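Local coordinates for zinc transport protein ZntB (PDB 3CK6) that probably imports zinc ions together with protons across the inner membrane, its cytoplasmic domain forming a funnel-shaped homopentamer that binds chloride ions, at residues E[163-174]-E[233-244]. The protein carries 1 engineered substitution. Sequence-based numbering, arbitrary orientation.
Sequences FDVNDESTYNHI and VALFQDEIKHNR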
ATOM      1  N   PHE E 163      30.474  11.537  -2.864  1.00 41.17           N
ATOM      2  CA  PHE E 163      29.955  11.950  -4.179  1.00 40.29           C
ATOM      3  C   PHE E 163      30.194  13.434  -4.369  1.00 39.76           C
ATOM      4  O   PHE E 163      29.771  14.251  -3.548  1.00 39.11           O
ATOM      5  CB  PHE E 163      28.448  11.695  -4.338  1.00 40.41           C
ATOM      6  CG  PHE E 163      28.067  10.245  -4.484  1.00 40.59           C
ATOM      7  CD1 PHE E 163      28.991   9.294  -4.924  1.00 40.52           C
ATOM      8  CD2 PHE E 163      26.756   9.834  -4.204  1.00 41.82           C
ATOM      9  CE1 PHE E 163      28.624   7.948  -5.059  1.00 41.83           C
ATOM     10  CE2 PHE E 163      26.380   8.492  -4.334  1.00 41.56           C
ATOM     11  CZ  PHE E 163      27.318   7.551  -4.759  1.00 41.02           C
ATOM     12  N   ASP E 164      30.878  13.768  -5.457  1.00 39.20           N
ATOM     13  CA  ASP E 164      31.113  15.151  -5.825  1.00 38.73           C
ATOM     14  C   ASP E 164      30.936  15.256  -7.336  1.00 38.07           C
ATOM     15  O   ASP E 164      31.680  14.642  -8.103  1.00 37.26           O
ATOM     16  CB  ASP E 164      32.506  15.590  -5.379  1.00 38.88           C
ATOM     17  CG  ASP E 164      32.811  17.026  -5.754  1.00 40.41           C
ATOM     18  OD1 ASP E 164      32.289  17.951  -5.082  1.00 43.18           O
ATOM     19  OD2 ASP E 164      33.577  17.219  -6.717  1.00 38.75           O
ATOM     20  N   VAL E 165      29.922  16.017  -7.738  1.00 37.88           N
ATOM     21  CA  VAL E 165      29.484  16.101  -9.131  1.00 38.23           C
ATOM     22  C   VAL E 165      30.576  16.652 -10.085  1.00 38.36           C
ATOM     23  O   VAL E 165      30.573  16.362 -11.287  1.00 37.91           O
ATOM     24  CB  VAL E 165      28.135  16.886  -9.240  1.00 38.19           C
ATOM     25  CG1 VAL E 165      28.303  18.363  -8.854  1.00 38.19           C
ATOM     26  CG2 VAL E 165      27.516  16.740 -10.627  1.00 38.37           C
ATOM     27  N   ASN E 166      31.521  17.405  -9.532  1.00 38.90           N
ATOM     28  CA  ASN E 166      32.598  17.998 -10.329  1.00 39.94           C
ATOM     29  C   ASN E 166      33.871  17.149 -10.374  1.00 40.45           C
ATOM     30  O   ASN E 166      34.883  17.548 -10.962  1.00 40.32           O
ATOM     31  CB  ASN E 166      32.892  19.409  -9.829  1.00 40.09           C
ATOM     32  CG  ASN E 166      31.751  20.364 -10.109  1.00 40.59           C
ATOM     33  OD1 ASN E 166      31.562  20.801 -11.247  1.00 41.77           O
ATOM     34  ND2 ASN E 166      30.976  20.683  -9.077  1.00 39.78           N
ATOM     35  N   ASP E 167      33.799  15.965  -9.771  1.00 40.93           N
ATOM     36  CA  ASP E 167      34.938  15.068  -9.701  1.00 41.46           C
ATOM     37  C   ASP E 167      34.504  13.678 -10.147  1.00 41.96           C
ATOM     38  O   ASP E 167      33.988  12.895  -9.343  1.00 41.93           O
ATOM     39  CB  ASP E 167      35.476  15.041  -8.269  1.00 41.63           C
ATOM     40  CG  ASP E 167      36.794  14.301  -8.138  1.00 42.12           C
ATOM     41  OD1 ASP E 167      37.238  13.629  -9.100  1.00 42.30           O
ATOM     42  OD2 ASP E 167      37.390  14.394  -7.045  1.00 42.54           O
ATOM     43  N   GLU E 168      34.720  13.385 -11.430  1.00 42.25           N
ATOM     44  CA  GLU E 168      34.300  12.118 -12.043  1.00 42.67           C
ATOM     45  C   GLU E 168      34.864  10.862 -11.362  1.00 42.58           C
ATOM     46  O   GLU E 168      34.258   9.784 -11.424  1.00 42.63           O
ATOM     47  CB  GLU E 168      34.619  12.124 -13.539  1.00 42.93           C
ATOM     48  CG  GLU E 168      33.799  13.154 -14.312  1.00 44.54           C
ATOM     49  CD  GLU E 168      34.227  13.299 -15.750  1.00 46.70           C
ATOM     50  OE1 GLU E 168      34.119  12.312 -16.510  1.00 48.37           O
ATOM     51  OE2 GLU E 168      34.664  14.408 -16.130  1.00 48.00           O
ATOM     52  N   SER E 169      36.004  11.018 -10.687  1.00 42.35           N
ATOM     53  CA  SER E 169      36.613   9.932  -9.917  1.00 42.14           C
ATOM     54  C   SER E 169      35.745   9.463  -8.734  1.00 41.80           C
ATOM     55  O   SER E 169      35.951   8.361  -8.224  1.00 42.18           O
ATOM     56  CB  SER E 169      38.013  10.328  -9.425  1.00 42.13           C
ATOM     57  OG  SER E 169      37.943  11.142  -8.259  1.00 42.18           O
ATOM     58  N   THR E 170      34.787  10.292  -8.307  1.00 41.47           N
ATOM     59  CA  THR E 170      33.895   9.956  -7.176  1.00 41.13           C
ATOM     60  C   THR E 170      32.579   9.261  -7.590  1.00 40.87           C
ATOM     61  O   THR E 170      31.735   8.956  -6.739  1.00 40.99           O
ATOM     62  CB  THR E 170      33.574  11.197  -6.274  1.00 41.11           C
ATOM     63  OG1 THR E 170      32.576  12.024  -6.889  1.00 40.37           O
ATOM     64  CG2 THR E 170      34.830  12.020  -5.979  1.00 41.04           C
ATOM     65  N   TYR E 171      32.426   8.995  -8.886  1.00 40.64           N
ATOM     66  CA  TYR E 171      31.169   8.503  -9.452  1.00 40.72           C
ATOM     67  C   TYR E 171      30.988   6.997  -9.233  1.00 41.01           C
ATOM     68  O   TYR E 171      30.862   6.239 -10.198  1.00 41.28           O
ATOM     69  CB  TYR E 171      31.114   8.804 -10.958  1.00 40.12           C
ATOM     70  CG  TYR E 171      30.860  10.249 -11.370  1.00 39.80           C
ATOM     71  CD1 TYR E 171      31.033  11.315 -10.480  1.00 39.72           C
ATOM     72  CD2 TYR E 171      30.479  10.545 -12.679  1.00 39.47           C
ATOM     73  CE1 TYR E 171      30.806  12.645 -10.887  1.00 39.64           C
ATOM     74  CE2 TYR E 171      30.253  11.852 -13.093  1.00 40.02           C
ATOM     75  CZ  TYR E 171      30.419  12.898 -12.197  1.00 39.79           C
ATOM     76  OH  TYR E 171      30.191  14.188 -12.628  1.00 38.62           O
ATOM     77  N   ASN E 172      30.956   6.565  -7.972  1.00 41.61           N
ATOM     78  CA  ASN E 172      30.813   5.140  -7.653  1.00 41.97           C
ATOM     79  C   ASN E 172      29.375   4.759  -7.299  1.00 42.13           C
ATOM     80  O   ASN E 172      29.135   3.767  -6.605  1.00 41.58           O
ATOM     81  CB  ASN E 172      31.759   4.748  -6.515  1.00 42.12           C
ATOM     82  CG  ASN E 172      33.194   5.126  -6.793  1.00 43.58           C
ATOM     83  OD1 ASN E 172      33.781   4.716  -7.798  1.00 43.75           O
ATOM     84  ND2 ASN E 172      33.767   5.925  -5.904  1.00 45.29           N
ATOM     85  N   HIS E 173      28.430   5.553  -7.797  1.00 42.14           N
ATOM     86  CA  HIS E 173      27.019   5.423  -7.437  1.00 41.90           C
ATOM     87  C   HIS E 173      26.331   4.234  -8.091  1.00 41.34           C
ATOM     88  O   HIS E 173      25.330   3.732  -7.568  1.00 41.52           O
ATOM     89  CB  HIS E 173      26.263   6.713  -7.764  1.00 42.49           C
ATOM     90  CG  HIS E 173      26.484   7.206  -9.158  1.00 42.99           C
ATOM     91  ND1 HIS E 173      25.645   6.881 -10.202  1.00 44.86           N
ATOM     92  CD2 HIS E 173      27.451   7.994  -9.684  1.00 43.82           C
ATOM     93  CE1 HIS E 173      26.082   7.454 -11.311  1.00 43.84           C
ATOM     94  NE2 HIS E 173      27.177   8.132 -11.022  1.00 43.64           N
ATOM     95  N   ILE E 174      26.857   3.783  -9.226  1.00 40.70           N
ATOM     96  CA  ILE E 174      26.313   2.600  -9.877  1.00 40.20           C
ATOM     97  C   ILE E 174      26.639   1.394  -8.996  1.00 39.28           C
ATOM     98  O   ILE E 174      25.767   0.564  -8.743  1.00 39.30           O
ATOM     99  CB  ILE E 174      26.845   2.389 -11.319  1.00 40.59           C
ATOM    100  CG1 ILE E 174      26.364   3.501 -12.285  1.00 41.44           C
ATOM    101  CG2 ILE E 174      26.483   0.986 -11.834  1.00 41.49           C
ATOM    102  CD1 ILE E 174      24.834   3.578 -12.534  1.00 40.66           C
ATOM    103  N   VAL E 233      21.295   8.106  -4.019  1.00 27.39           N
ATOM    104  CA  VAL E 233      21.918   7.703  -5.291  1.00 28.65           C
ATOM    105  C   VAL E 233      21.157   8.282  -6.485  1.00 29.10           C
ATOM    106  O   VAL E 233      21.767   8.798  -7.430  1.00 30.01           O
ATOM    107  CB  VAL E 233      22.054   6.163  -5.429  1.00 28.24           C
ATOM    108  CG1 VAL E 233      22.628   5.817  -6.794  1.00 29.42           C
ATOM    109  CG2 VAL E 233      22.954   5.598  -4.336  1.00 28.06           C
ATOM    110  N   ALA E 234      19.830   8.186  -6.435  1.00 30.42           N
ATOM    111  CA  ALA E 234      18.940   8.798  -7.432  1.00 31.39           C
ATOM    112  C   ALA E 234      19.164  10.308  -7.588  1.00 32.07           C
ATOM    113  O   ALA E 234      19.148  10.840  -8.714  1.00 32.40           O
ATOM    114  CB  ALA E 234      17.474   8.490  -7.104  1.00 31.39           C
ATOM    115  N   LEU E 235      19.403  10.996  -6.470  1.00 32.74           N
ATOM    116  CA  LEU E 235      19.650  12.433  -6.497  1.00 33.44           C
ATOM    117  C   LEU E 235      21.011  12.771  -7.099  1.00 33.62           C
ATOM    118  O   LEU E 235      21.134  13.758  -7.832  1.00 33.68           O
ATOM    119  CB  LEU E 235      19.500  13.065  -5.104  1.00 33.40           C
ATOM    120  CG  LEU E 235      19.767  14.574  -4.915  1.00 33.89           C
ATOM    121  CD1 LEU E 235      19.041  15.456  -5.916  1.00 35.21           C
ATOM    122  CD2 LEU E 235      19.331  14.950  -3.514  1.00 34.19           C
ATOM    123  N   PHE E 236      22.031  11.977  -6.781  1.00 33.95           N
ATOM    124  CA  PHE E 236      23.339  12.193  -7.388  1.00 34.93           C
ATOM    125  C   PHE E 236      23.300  11.953  -8.900  1.00 35.54           C
ATOM    126  O   PHE E 236      24.001  12.627  -9.644  1.00 34.67           O
ATOM    127  CB  PHE E 236      24.443  11.375  -6.712  1.00 35.33           C
ATOM    128  CG  PHE E 236      25.835  11.754  -7.164  1.00 36.82           C
ATOM    129  CD1 PHE E 236      26.295  13.072  -7.032  1.00 37.48           C
ATOM    130  CD2 PHE E 236      26.685  10.803  -7.734  1.00 37.79           C
ATOM    131  CE1 PHE E 236      27.571  13.429  -7.465  1.00 37.84           C
ATOM    132  CE2 PHE E 236      27.974  11.153  -8.161  1.00 37.02           C
ATOM    133  CZ  PHE E 236      28.413  12.464  -8.031  1.00 37.09           C
ATOM    134  N   GLN E 237      22.457  11.016  -9.342  1.00 36.60           N
ATOM    135  CA  GLN E 237      22.196  10.795 -10.773  1.00 38.28           C
ATOM    136  C   GLN E 237      21.552  12.014 -11.443  1.00 38.71           C
ATOM    137  O   GLN E 237      21.917  12.377 -12.577  1.00 38.57           O
ATOM    138  CB  GLN E 237      21.360   9.530 -10.987  1.00 37.89           C
ATOM    139  CG  GLN E 237      22.146   8.246 -10.711  1.00 39.71           C
ATOM    140  CD  GLN E 237      21.308   6.975 -10.805  1.00 39.90           C
ATOM    141  OE1 GLN E 237      21.704   6.000 -11.462  1.00 41.66           O
ATOM    142  NE2 GLN E 237      20.147   6.977 -10.153  1.00 42.02           N
ATOM    143  N   ASP E 238      20.619  12.656 -10.739  1.00 39.21           N
ATOM    144  CA  ASP E 238      20.047  13.941 -11.179  1.00 40.26           C
ATOM    145  C   ASP E 238      21.091  15.059 -11.204  1.00 40.62           C
ATOM    146  O   ASP E 238      21.069  15.900 -12.101  1.00 40.66           O
ATOM    147  CB  ASP E 238      18.864  14.375 -10.296  1.00 40.40           C
ATOM    148  CG  ASP E 238      17.627  13.500 -10.481  1.00 42.23           C
ATOM    149  OD1 ASP E 238      16.694  13.631  -9.658  1.00 45.59           O
ATOM    150  OD2 ASP E 238      17.582  12.676 -11.421  1.00 43.49           O
ATOM    151  N   GLU E 239      21.982  15.074 -10.211  1.00 41.30           N
ATOM    152  CA  GLU E 239      23.086  16.043 -10.145  1.00 41.92           C
ATOM    153  C   GLU E 239      23.983  15.983 -11.382  1.00 42.13           C
ATOM    154  O   GLU E 239      24.260  17.013 -12.015  1.00 41.79           O
ATOM    155  CB  GLU E 239      23.933  15.808  -8.894  1.00 41.91           C
ATOM    156  CG  GLU E 239      23.851  16.904  -7.861  1.00 43.07           C
ATOM    157  CD  GLU E 239      24.938  16.797  -6.802  1.00 44.14           C
ATOM    158  OE1 GLU E 239      24.847  15.902  -5.930  1.00 46.24           O
ATOM    159  OE2 GLU E 239      25.876  17.619  -6.831  1.00 44.64           O
ATOM    160  N   ILE E 240      24.428  14.770 -11.707  1.00 42.50           N
ATOM    161  CA  ILE E 240      25.265  14.504 -12.880  1.00 43.17           C
ATOM    162  C   ILE E 240      24.573  14.912 -14.181  1.00 44.09           C
ATOM    163  O   ILE E 240      25.156  15.626 -14.995  1.00 44.18           O
ATOM    164  CB  ILE E 240      25.674  13.011 -12.946  1.00 42.99           C
ATOM    165  CG1 ILE E 240      26.618  12.672 -11.794  1.00 42.20           C
ATOM    166  CG2 ILE E 240      26.327  12.666 -14.313  1.00 42.94           C
ATOM    167  CD1 ILE E 240      26.783  11.185 -11.549  1.00 40.16           C
ATOM    168  N   LYS E 241      23.333  14.463 -14.359  1.00 45.32           N
ATOM    169  CA  LYS E 241      22.571  14.707 -15.583  1.00 46.68           C
ATOM    170  C   LYS E 241      22.410  16.202 -15.855  1.00 47.41           C
ATOM    171  O   LYS E 241      22.614  16.663 -16.987  1.00 47.49           O
ATOM    172  CB  LYS E 241      21.207  14.025 -15.488  1.00 46.89           C
ATOM    173  CG  LYS E 241      20.810  13.204 -16.712  1.00 48.25           C
ATOM    174  CD  LYS E 241      19.940  13.997 -17.689  1.00 49.34           C
ATOM    175  CE  LYS E 241      19.146  13.074 -18.628  1.00 49.60           C
ATOM    176  NZ  LYS E 241      18.022  12.351 -17.930  1.00 50.57           N
ATOM    177  N   HIS E 242      22.070  16.948 -14.806  1.00 48.40           N
ATOM    178  CA  HIS E 242      21.937  18.402 -14.859  1.00 49.59           C
ATOM    179  C   HIS E 242      23.272  19.071 -15.209  1.00 50.14           C
ATOM    180  O   HIS E 242      23.343  19.878 -16.135  1.00 50.07           O
ATOM    181  CB  HIS E 242      21.411  18.922 -13.516  1.00 49.69           C
ATOM    182  CG  HIS E 242      20.785  20.281 -13.590  1.00 51.13           C
ATOM    183  ND1 HIS E 242      21.456  21.433 -13.233  1.00 52.23           N
ATOM    184  CD2 HIS E 242      19.542  20.670 -13.961  1.00 52.02           C
ATOM    185  CE1 HIS E 242      20.655  22.473 -13.384  1.00 52.25           C
ATOM    186  NE2 HIS E 242      19.488  22.038 -13.825  1.00 53.06           N
ATOM    187  N   ASN E 243      24.323  18.707 -14.479  1.00 50.91           N
ATOM    188  CA  ASN E 243      25.676  19.225 -14.690  1.00 51.90           C
ATOM    189  C   ASN E 243      26.206  18.982 -16.114  1.00 52.65           C
ATOM    190  O   ASN E 243      26.926  19.818 -16.669  1.00 52.81           O
ATOM    191  CB  ASN E 243      26.615  18.615 -13.638  1.00 51.71           C
ATOM    192  CG  ASN E 243      28.035  19.149 -13.717  1.00 51.80           C
ATOM    193  OD1 ASN E 243      28.836  18.691 -14.531  1.00 51.48           O
ATOM    194  ND2 ASN E 243      28.364  20.093 -12.840  1.00 51.26           N
ATOM    195  N   ARG E 244      25.821  17.849 -16.695  1.00 53.73           N
ATOM    196  CA  ARG E 244      26.346  17.394 -17.978  1.00 54.89           C
ATOM    197  C   ARG E 244      25.811  18.202 -19.156  1.00 55.56           C
ATOM    198  O   ARG E 244      26.590  18.717 -19.964  1.00 55.55           O
ATOM    199  CB  ARG E 244      26.053  15.903 -18.174  1.00 55.20           C
ATOM    200  CG  ARG E 244      27.167  15.146 -18.864  1.00 55.88           C
ATOM    201  CD  ARG E 244      27.316  13.762 -18.263  1.00 56.95           C
ATOM    202  NE  ARG E 244      28.711  13.485 -17.925  1.00 58.19           N
ATOM    203  CZ  ARG E 244      29.137  12.408 -17.267  1.00 58.96           C
ATOM    204  NH1 ARG E 244      28.284  11.467 -16.874  1.00 58.20           N
ATOM    205  NH2 ARG E 244      30.432  12.266 -17.011  1.00 59.50           N
TER
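With CG anti to the backbone N (chi1 -170°), Phe236 reaches from helix 209-246 into the loop 163-172, where Phe163 lies flat against it. The two rings form an offset stack with centroids 4.4 Å apart and planes at 7°, and Phe163 CB sits over the centre of the Phe236 ring. Phe236 also turns an edge toward the face of Tyr171 in an offset edge-to-face pair, planes at 85°. One helical turn on, Ile240 CD1 lies over the face of that same tyrosine ring in a CH-pi contact, 3.9 Å from its centroid, while Glu168 CA covers the opposite face. The phenol is anchored within the loop, Tyr171 OH donating to Val165 O at 2.6 Å. His173 fits as a knob among Val233, Phe236, Gln237 and Ile240, and meets His242 of a neighbouring subunit. Val165 CG2 rests on Asn243 CB at 3.7 Å. At the C-terminal end of 233-244, Glu168 OE1 and Arg244 NH2 make a long salt bridge of 3.7 Å. The loop between helices 134-161 and 173-199 is thus held to the long helix mainly by aromatic and aliphatic contacts; even His173, both ring nitrogens buried without a polar partner in the model, contributes through packing.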